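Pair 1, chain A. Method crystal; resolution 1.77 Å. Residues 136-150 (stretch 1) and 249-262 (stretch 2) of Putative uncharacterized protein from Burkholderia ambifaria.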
# COMPACT_ATOMS: atom_id res chain seq x y z
N LEU A 136 9.40 1.70 -0.24
CA LEU A 136 10.41 1.07 0.58
C LEU A 136 11.75 1.79 0.33
O LEU A 136 12.10 2.10 -0.83
CB LEU A 136 10.55 -0.43 0.18
CG LEU A 136 11.73 -1.13 0.81
CD1 LEU A 136 11.35 -1.23 2.30
CD2 LEU A 136 11.92 -2.54 0.27
N LEU A 137 12.57 2.00 1.39
CA LEU A 137 13.84 2.77 1.16
C LEU A 137 15.02 1.99 0.60
O LEU A 137 15.82 2.53 -0.18
CB LEU A 137 14.31 3.48 2.47
CG LEU A 137 13.71 4.86 2.65
CD1 LEU A 137 13.85 5.31 4.14
CD2 LEU A 137 14.49 5.87 1.74
N ALA A 138 15.18 0.76 1.05
CA ALA A 138 16.47 0.04 0.79
C ALA A 138 16.29 -1.38 1.29
O ALA A 138 15.36 -1.63 2.05
CB ALA A 138 17.69 0.73 1.44
N THR A 139 17.18 -2.28 0.88
CA THR A 139 17.14 -3.65 1.24
C THR A 139 18.56 -4.18 1.53
O THR A 139 19.59 -3.75 0.94
CB THR A 139 16.49 -4.56 0.16
OG1 THR A 139 17.22 -4.40 -1.02
CG2 THR A 139 15.11 -4.17 -0.23
N ARG A 140 18.65 -5.08 2.52
CA ARG A 140 19.84 -5.89 2.64
C ARG A 140 19.67 -7.15 1.83
O ARG A 140 18.56 -7.76 1.81
CB ARG A 140 20.02 -6.28 4.14
CG ARG A 140 20.45 -5.15 5.00
CD ARG A 140 20.82 -5.63 6.44
NE ARG A 140 19.73 -6.39 7.01
CZ ARG A 140 19.70 -6.90 8.26
NH1 ARG A 140 20.71 -6.72 9.09
NH2 ARG A 140 18.65 -7.58 8.67
N ARG A 141 20.70 -7.59 1.13
CA ARG A 141 20.53 -8.59 0.07
C ARG A 141 21.51 -9.70 0.39
O ARG A 141 22.73 -9.45 0.61
CB ARG A 141 20.84 -7.97 -1.33
CG ARG A 141 19.78 -6.94 -1.82
CD ARG A 141 20.36 -5.96 -2.85
NE ARG A 141 19.49 -4.81 -3.15
CZ ARG A 141 19.82 -3.81 -3.95
NH1 ARG A 141 18.93 -2.78 -4.18
NH2 ARG A 141 21.05 -3.79 -4.51
N VAL A 142 20.99 -10.92 0.45
CA VAL A 142 21.82 -12.13 0.61
C VAL A 142 21.79 -12.89 -0.74
O VAL A 142 20.73 -13.17 -1.29
CB VAL A 142 21.29 -13.02 1.78
CG1 VAL A 142 22.10 -14.29 1.92
CG2 VAL A 142 21.28 -12.23 3.10
N TYR A 143 22.96 -13.17 -1.30
CA TYR A 143 23.05 -13.92 -2.57
C TYR A 143 23.64 -15.29 -2.16
O TYR A 143 24.81 -15.33 -1.80
CB TYR A 143 24.00 -13.21 -3.54
CG TYR A 143 23.45 -11.86 -4.01
CD1 TYR A 143 22.69 -11.78 -5.17
CD2 TYR A 143 23.65 -10.69 -3.26
CE1 TYR A 143 22.14 -10.58 -5.61
CE2 TYR A 143 23.09 -9.49 -3.69
CZ TYR A 143 22.36 -9.43 -4.87
OH TYR A 143 21.80 -8.26 -5.32
N GLU A 144 22.83 -16.36 -2.15
CA GLU A 144 23.34 -17.75 -1.88
C GLU A 144 23.78 -18.37 -3.20
O GLU A 144 23.17 -18.08 -4.25
CB GLU A 144 22.33 -18.67 -1.18
CG GLU A 144 21.86 -18.25 0.22
CD GLU A 144 22.95 -18.28 1.31
OE1 GLU A 144 24.13 -18.58 1.02
OE2 GLU A 144 22.62 -17.98 2.49
N PRO A 145 24.85 -19.19 -3.18
CA PRO A 145 25.33 -19.95 -4.33
C PRO A 145 24.21 -20.53 -5.21
O PRO A 145 23.31 -21.18 -4.70
CB PRO A 145 26.11 -21.08 -3.67
CG PRO A 145 26.71 -20.41 -2.48
CD PRO A 145 25.75 -19.36 -2.03
N PHE A 146 24.28 -20.27 -6.51
CA PHE A 146 23.25 -20.66 -7.46
C PHE A 146 24.03 -21.07 -8.70
O PHE A 146 24.79 -20.25 -9.24
CB PHE A 146 22.29 -19.46 -7.71
CG PHE A 146 21.14 -19.74 -8.65
CD1 PHE A 146 20.40 -20.92 -8.56
CD2 PHE A 146 20.75 -18.78 -9.61
CE1 PHE A 146 19.34 -21.16 -9.43
CE2 PHE A 146 19.69 -19.00 -10.47
CZ PHE A 146 18.98 -20.20 -10.38
N GLU A 147 23.92 -22.33 -9.11
CA GLU A 147 24.66 -22.81 -10.29
C GLU A 147 23.86 -22.51 -11.57
O GLU A 147 23.07 -23.33 -12.01
CB GLU A 147 25.02 -24.31 -10.18
CG GLU A 147 26.33 -24.70 -10.89
CD GLU A 147 26.48 -26.21 -11.08
OE1 GLU A 147 26.64 -26.95 -10.07
OE2 GLU A 147 26.46 -26.67 -12.25
N ALA A 148 24.07 -21.32 -12.13
CA ALA A 148 23.39 -20.85 -13.35
C ALA A 148 24.38 -19.93 -14.14
O ALA A 148 25.45 -19.58 -13.61
CB ALA A 148 22.09 -20.09 -12.98
N PRO A 149 24.02 -19.56 -15.40
CA PRO A 149 24.75 -18.50 -16.16
C PRO A 149 25.00 -17.21 -15.34
O PRO A 149 26.10 -16.66 -15.41
CB PRO A 149 23.79 -18.21 -17.32
CG PRO A 149 23.01 -19.48 -17.52
CD PRO A 149 22.94 -20.19 -16.19
N PHE A 150 24.01 -16.81 -14.52
CA PHE A 150 23.85 -15.51 -13.81
C PHE A 150 24.68 -14.28 -14.23
O PHE A 150 24.81 -13.92 -15.43
CB PHE A 150 23.77 -15.72 -12.27
N GLU A 249 27.38 -12.13 -11.37
CA GLU A 249 27.92 -13.42 -11.75
C GLU A 249 27.48 -14.48 -10.73
O GLU A 249 27.34 -14.16 -9.56
CB GLU A 249 29.44 -13.42 -11.72
CG GLU A 249 30.21 -12.45 -12.57
CD GLU A 249 31.67 -12.70 -12.26
OE1 GLU A 249 32.25 -11.86 -11.53
OE2 GLU A 249 32.19 -13.79 -12.64
N ARG A 250 27.32 -15.72 -11.18
CA ARG A 250 27.28 -16.87 -10.27
C ARG A 250 28.20 -16.70 -9.01
O ARG A 250 29.41 -16.43 -9.15
CB ARG A 250 27.69 -18.13 -11.05
CG ARG A 250 28.63 -19.00 -10.23
CD ARG A 250 28.22 -20.44 -10.04
NE ARG A 250 28.91 -21.32 -10.97
CZ ARG A 250 28.52 -21.51 -12.23
NH1 ARG A 250 27.48 -20.84 -12.71
NH2 ARG A 250 29.18 -22.36 -13.01
N CYS A 251 27.67 -16.87 -7.81
CA CYS A 251 28.53 -16.84 -6.60
C CYS A 251 28.84 -18.29 -6.16
O CYS A 251 27.95 -19.12 -6.27
CB CYS A 251 27.86 -16.12 -5.42
SG CYS A 251 27.19 -14.52 -6.01
N THR A 252 30.02 -18.50 -5.63
CA THR A 252 30.41 -19.83 -5.09
C THR A 252 30.16 -19.91 -3.61
O THR A 252 30.02 -21.01 -3.06
CB THR A 252 31.86 -20.23 -5.39
OG1 THR A 252 32.79 -19.25 -4.89
CG2 THR A 252 32.06 -20.49 -6.90
N SER A 253 30.12 -18.75 -2.93
CA SER A 253 29.70 -18.74 -1.52
C SER A 253 28.89 -17.48 -1.25
O SER A 253 28.68 -16.65 -2.16
CB SER A 253 30.90 -18.83 -0.59
OG SER A 253 31.84 -17.80 -0.84
N THR A 254 28.45 -17.32 -0.00
CA THR A 254 27.59 -16.19 0.34
C THR A 254 28.20 -14.80 0.03
O THR A 254 29.34 -14.47 0.43
CB THR A 254 27.08 -16.29 1.81
OG1 THR A 254 26.50 -17.60 2.01
CG2 THR A 254 26.00 -15.23 2.06
N ARG A 255 27.37 -13.98 -0.65
CA ARG A 255 27.71 -12.57 -0.96
C ARG A 255 26.64 -11.74 -0.21
O ARG A 255 25.46 -12.07 -0.27
CB ARG A 255 27.65 -12.34 -2.48
CG ARG A 255 28.06 -10.95 -2.98
CD ARG A 255 27.87 -10.92 -4.49
NE ARG A 255 28.06 -9.59 -5.10
CZ ARG A 255 27.07 -8.77 -5.50
NH1 ARG A 255 25.78 -9.12 -5.43
NH2 ARG A 255 27.40 -7.60 -6.06
N ARG A 256 27.06 -10.72 0.53
CA ARG A 256 26.07 -9.81 1.11
C ARG A 256 26.28 -8.38 0.62
O ARG A 256 27.42 -7.93 0.61
CB ARG A 256 26.15 -9.87 2.64
CG ARG A 256 25.56 -11.17 3.16
CD ARG A 256 25.59 -11.21 4.66
NE ARG A 256 26.93 -11.12 5.18
CZ ARG A 256 27.22 -10.44 6.26
NH1 ARG A 256 26.23 -9.82 6.91
NH2 ARG A 256 28.46 -10.37 6.69
N THR A 257 25.19 -7.72 0.24
CA THR A 257 25.21 -6.28 -0.16
C THR A 257 24.00 -5.59 0.48
O THR A 257 23.05 -6.27 0.95
CB THR A 257 25.13 -6.07 -1.71
OG1 THR A 257 23.85 -6.47 -2.13
CG2 THR A 257 26.19 -6.96 -2.43
N MSE A 258 24.02 -4.25 0.50
CA MSE A 258 22.90 -3.46 0.91
C MSE A 258 22.68 -2.53 -0.25
O MSE A 258 23.65 -1.94 -0.72
CB MSE A 258 23.65 -2.55 1.97
CG MSE A 258 22.82 -1.99 3.02
SE MSE A 258 24.28 -1.54 4.31
CE MSE A 258 24.52 -3.26 4.94
N GLY A 259 21.45 -2.33 -0.72
CA GLY A 259 21.33 -1.35 -1.86
C GLY A 259 20.02 -0.55 -1.94
O GLY A 259 19.03 -0.82 -1.27
N LEU A 260 20.02 0.44 -2.81
CA LEU A 260 18.78 1.12 -3.14
C LEU A 260 18.95 1.69 -4.56
O LEU A 260 19.95 1.41 -5.22
CB LEU A 260 18.55 2.24 -2.14
CG LEU A 260 19.66 3.21 -1.81
CD1 LEU A 260 19.96 4.29 -2.88
CD2 LEU A 260 19.31 3.91 -0.46
N PHE A 261 17.93 2.44 -4.99
CA PHE A 261 18.00 3.17 -6.24
C PHE A 261 17.69 4.64 -5.97
O PHE A 261 17.00 5.03 -4.99
CB PHE A 261 16.93 2.58 -7.21
CG PHE A 261 17.26 1.19 -7.62
CD1 PHE A 261 18.06 0.95 -8.77
CD2 PHE A 261 16.73 0.10 -6.89
CE1 PHE A 261 18.40 -0.35 -9.17
CE2 PHE A 261 17.05 -1.22 -7.30
CZ PHE A 261 17.91 -1.44 -8.38
N LEU A 262 18.15 5.47 -6.89
CA LEU A 262 17.94 6.90 -6.81
C LEU A 262 17.36 7.45 -8.11
O LEU A 262 17.79 7.06 -9.15
CB LEU A 262 19.31 7.56 -6.62
CG LEU A 262 20.00 7.34 -5.27
CD1 LEU A 262 21.49 7.64 -5.49
CD2 LEU A 262 19.43 8.25 -4.19

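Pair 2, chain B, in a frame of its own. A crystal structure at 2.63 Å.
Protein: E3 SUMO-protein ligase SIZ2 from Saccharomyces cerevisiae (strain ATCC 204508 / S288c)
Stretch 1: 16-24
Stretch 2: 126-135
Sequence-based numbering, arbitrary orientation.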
# COMPACT_ATOMS: atom_id res chain seq x y z
N ASP B 16 3.38 -4.03 -26.34
CA ASP B 16 4.43 -3.16 -26.87
C ASP B 16 4.76 -2.00 -25.94
O ASP B 16 5.28 -0.98 -26.38
CB ASP B 16 4.05 -2.62 -28.26
CG ASP B 16 3.62 -3.72 -29.21
OD1 ASP B 16 4.10 -4.86 -29.06
OD2 ASP B 16 2.81 -3.44 -30.12
N ALA B 17 4.44 -2.14 -24.65
CA ALA B 17 4.76 -1.13 -23.64
C ALA B 17 5.72 -1.67 -22.59
O ALA B 17 5.75 -1.16 -21.47
CB ALA B 17 3.48 -0.62 -22.98
N ASN B 18 6.51 -2.68 -22.94
CA ASN B 18 7.52 -3.24 -22.05
C ASN B 18 8.89 -2.68 -22.42
O ASN B 18 9.12 -2.26 -23.56
CB ASN B 18 7.53 -4.76 -22.13
CG ASN B 18 6.16 -5.37 -21.90
OD1 ASN B 18 5.79 -5.67 -20.76
ND2 ASN B 18 5.40 -5.55 -22.97
N LYS B 19 9.80 -2.69 -21.45
CA LYS B 19 11.15 -2.25 -21.75
C LYS B 19 12.11 -2.75 -20.68
O LYS B 19 11.78 -2.75 -19.49
CB LYS B 19 11.22 -0.72 -21.84
CG LYS B 19 12.48 -0.19 -22.54
CD LYS B 19 12.49 -0.54 -24.02
CE LYS B 19 13.78 -0.12 -24.70
NZ LYS B 19 13.72 1.27 -25.23
N LYS B 20 13.29 -3.17 -21.11
CA LYS B 20 14.37 -3.53 -20.20
C LYS B 20 15.34 -2.37 -20.10
O LYS B 20 15.79 -1.83 -21.12
CB LYS B 20 15.10 -4.79 -20.68
CG LYS B 20 14.36 -6.09 -20.40
CD LYS B 20 14.16 -6.32 -18.91
CE LYS B 20 14.11 -7.80 -18.57
NZ LYS B 20 15.45 -8.44 -18.70
N LEU B 21 15.65 -1.97 -18.87
CA LEU B 21 16.63 -0.93 -18.59
C LEU B 21 17.92 -1.60 -18.12
O LEU B 21 17.92 -2.28 -17.09
CB LEU B 21 16.12 0.04 -17.53
CG LEU B 21 15.58 1.38 -18.04
CD1 LEU B 21 15.04 2.20 -16.87
CD2 LEU B 21 16.67 2.15 -18.77
N LYS B 22 18.99 -1.40 -18.87
CA LYS B 22 20.27 -2.03 -18.57
C LYS B 22 21.14 -1.09 -17.74
O LYS B 22 20.91 0.12 -17.67
CB LYS B 22 21.00 -2.41 -19.86
CG LYS B 22 21.31 -1.25 -20.79
CD LYS B 22 22.07 -1.73 -22.01
CE LYS B 22 22.45 -0.59 -22.94
NZ LYS B 22 23.27 -1.06 -24.09
N GLN B 23 22.16 -1.68 -17.10
CA GLN B 23 23.05 -0.90 -16.26
C GLN B 23 23.76 0.18 -17.07
O GLN B 23 24.12 -0.02 -18.23
CB GLN B 23 24.09 -1.82 -15.60
CG GLN B 23 23.59 -2.52 -14.35
CD GLN B 23 24.67 -3.35 -13.68
OE1 GLN B 23 24.50 -4.55 -13.47
NE2 GLN B 23 25.78 -2.71 -13.33
N SER B 24 23.95 1.34 -16.44
CA SER B 24 24.62 2.48 -17.05
C SER B 24 25.63 3.04 -16.07
O SER B 24 25.31 3.22 -14.88
CB SER B 24 23.61 3.56 -17.45
OG SER B 24 24.26 4.72 -17.94
N ILE B 126 22.51 3.72 -13.52
CA ILE B 126 21.66 2.56 -13.28
C ILE B 126 22.56 1.44 -12.78
O ILE B 126 23.38 0.91 -13.53
CB ILE B 126 20.90 2.13 -14.54
CG1 ILE B 126 20.03 3.29 -15.04
CG2 ILE B 126 20.03 0.90 -14.25
CD1 ILE B 126 19.10 2.93 -16.18
N ASP B 127 22.39 1.07 -11.51
CA ASP B 127 23.20 0.02 -10.89
C ASP B 127 22.65 -1.37 -11.13
O ASP B 127 23.41 -2.34 -11.12
CB ASP B 127 23.32 0.26 -9.39
CG ASP B 127 23.95 1.60 -9.06
OD1 ASP B 127 24.16 2.41 -9.99
OD2 ASP B 127 24.24 1.84 -7.87
N LYS B 128 21.34 -1.49 -11.35
CA LYS B 128 20.69 -2.77 -11.56
C LYS B 128 19.73 -2.67 -12.73
O LYS B 128 19.23 -1.59 -13.05
CB LYS B 128 19.93 -3.22 -10.30
CG LYS B 128 20.84 -3.71 -9.18
CD LYS B 128 20.08 -3.90 -7.87
CE LYS B 128 19.03 -5.00 -7.97
NZ LYS B 128 18.30 -5.18 -6.68
N GLU B 129 19.48 -3.80 -13.38
CA GLU B 129 18.56 -3.84 -14.51
C GLU B 129 17.12 -3.77 -14.02
O GLU B 129 16.77 -4.29 -12.96
CB GLU B 129 18.78 -5.10 -15.34
CG GLU B 129 20.17 -5.21 -15.94
CD GLU B 129 20.36 -6.47 -16.76
OE1 GLU B 129 21.49 -7.01 -16.78
OE2 GLU B 129 19.37 -6.94 -17.37
N TYR B 130 16.28 -3.11 -14.82
CA TYR B 130 14.88 -2.90 -14.46
C TYR B 130 13.97 -3.38 -15.57
O TYR B 130 14.34 -3.38 -16.75
CB TYR B 130 14.59 -1.42 -14.17
CG TYR B 130 15.26 -0.89 -12.92
CD1 TYR B 130 16.53 -0.33 -12.97
CD2 TYR B 130 14.62 -0.94 -11.69
CE1 TYR B 130 17.15 0.15 -11.83
CE2 TYR B 130 15.22 -0.45 -10.54
CZ TYR B 130 16.49 0.09 -10.62
OH TYR B 130 17.09 0.57 -9.48
N SER B 131 12.77 -3.80 -15.18
CA SER B 131 11.70 -4.13 -16.11
C SER B 131 10.61 -3.07 -15.99
O SER B 131 10.16 -2.76 -14.88
CB SER B 131 11.11 -5.52 -15.81
OG SER B 131 12.06 -6.54 -16.08
N ILE B 132 10.20 -2.52 -17.13
CA ILE B 132 9.18 -1.49 -17.21
C ILE B 132 7.98 -2.08 -17.93
O ILE B 132 8.11 -2.62 -19.03
CB ILE B 132 9.71 -0.25 -17.96
CG1 ILE B 132 10.92 0.35 -17.23
CG2 ILE B 132 8.61 0.79 -18.12
CD1 ILE B 132 10.60 0.98 -15.89
N SER B 133 6.80 -1.96 -17.31
CA SER B 133 5.57 -2.50 -17.86
C SER B 133 4.47 -1.46 -17.73
O SER B 133 4.59 -0.48 -16.98
CB SER B 133 5.15 -3.79 -17.15
OG SER B 133 6.23 -4.69 -17.05
N CYS B 134 3.37 -1.68 -18.46
CA CYS B 134 2.20 -0.81 -18.37
C CYS B 134 0.96 -1.68 -18.34
O CYS B 134 0.83 -2.61 -19.14
CB CYS B 134 2.14 0.16 -19.56
SG CYS B 134 3.54 1.29 -19.66
N PHE B 135 0.05 -1.38 -17.42
CA PHE B 135 -1.17 -2.16 -17.26
C PHE B 135 -2.36 -1.23 -17.09
O PHE B 135 -2.25 -0.20 -16.43
CB PHE B 135 -1.10 -3.09 -16.05
CG PHE B 135 -0.12 -4.23 -16.20
CD1 PHE B 135 1.23 -4.02 -16.04
CD2 PHE B 135 -0.58 -5.51 -16.48
CE1 PHE B 135 2.13 -5.07 -16.18
CE2 PHE B 135 0.31 -6.56 -16.61
CZ PHE B 135 1.66 -6.34 -16.46

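Two antiparallel strands can be joined by one backbone scheme and furnished with quite different side chains. In both pairs the strand axes make an angle of 153° between their N-to-C directions, with closest approaches of 4.6 Å in pair 1 and 4.8 Å in pair 2, and the central residues superpose with an RMSD of 0.7 Å. Matching positions carry matching hydrogen bonds. In pair 1, A:Tyr143 N donates to A:Arg255 O at 2.9 Å and A:Arg255 N to A:Tyr143 O at 3.1 Å; in pair 2, B:Leu21 N donates to B:Tyr130 O and B:Tyr130 N to B:Leu21 O, both at 2.9 Å. The next such couple, A:Arg141 with A:Thr257, falls on B:Lys19 with B:Ile132. Between the two couples, A:Val142 faces A:Arg256 where B:Lys20 faces B:Ser131, each a non-hydrogen-bonded pair.

Because side chains alternate along a strand, the two hydrogen-bonded couples share one face of the sheet, and here the solutions diverge. Pair 1 uses aromatic and cationic groups. A:Arg255 reaches over the face of the A:Tyr143 ring, its CZ lying 4.7 Å from the ring centroid in a cation-pi arrangement, while A:Thr257 OG1 approaches the ring edge, 3.5 Å from A:Tyr143 CE2. Pair 2 fills the corresponding region with aliphatic carbon. B:Leu21 CB packs 4.0 Å from B:Tyr130 CB, and B:Leu21 CD2 meets B:Ile126 CD1 at 3.6 Å. The aromatic residue has thus changed strands, for B:Tyr130 matches A:Arg255, but its ring end leads away from the partner stretch. B:Ile126 falls on A:Cys251, whose SG lies 4.2 Å from A:Tyr143 CB; both positions therefore supply an apolar contact to the residue at the Tyr/Leu site.

The matched A:Arg141 and B:Lys19 show how similar charges can be deployed differently. A:Arg141 extends along the partner strand, with NH1 3.3 Å from A:Gly259 C, and its NE donates to A:Thr139 OG1 at 3.1 Å. The absence of a side chain at A:Gly259 makes room for this course: an ideal CB there would clash with A:Arg141 NH2 at 2.2 Å. The end of B:Lys19 instead leads away from its partner, although its CB remains 4.2 Å from B:Ile132 CB.

Where the strands give way to loops, polar side chains play unequal parts. A:Thr254 OG1 donates to A:Glu144 OE1 at 2.7 Å, a hydrogen bond that ties the two stretches together. The counterparts, B:Glu129 and B:Lys22, meet through carbon, with B:Lys22 CA 4.1 Å from B:Glu129 CG. Pair 2 then resumes backbone pairing after a register shift of one: B:Ser24 N donates to B:Ile126 O at 3.0 Å, and B:Ile126 N to B:Ser24 O at 3.2 Å. At the matched site, A:Phe146 N lies 3.9 Å from A:Cys251 O, with no hydrogen bond. The principle is that backbone pairing sets the positions and faces, while each sequence chooses its own means of filling them.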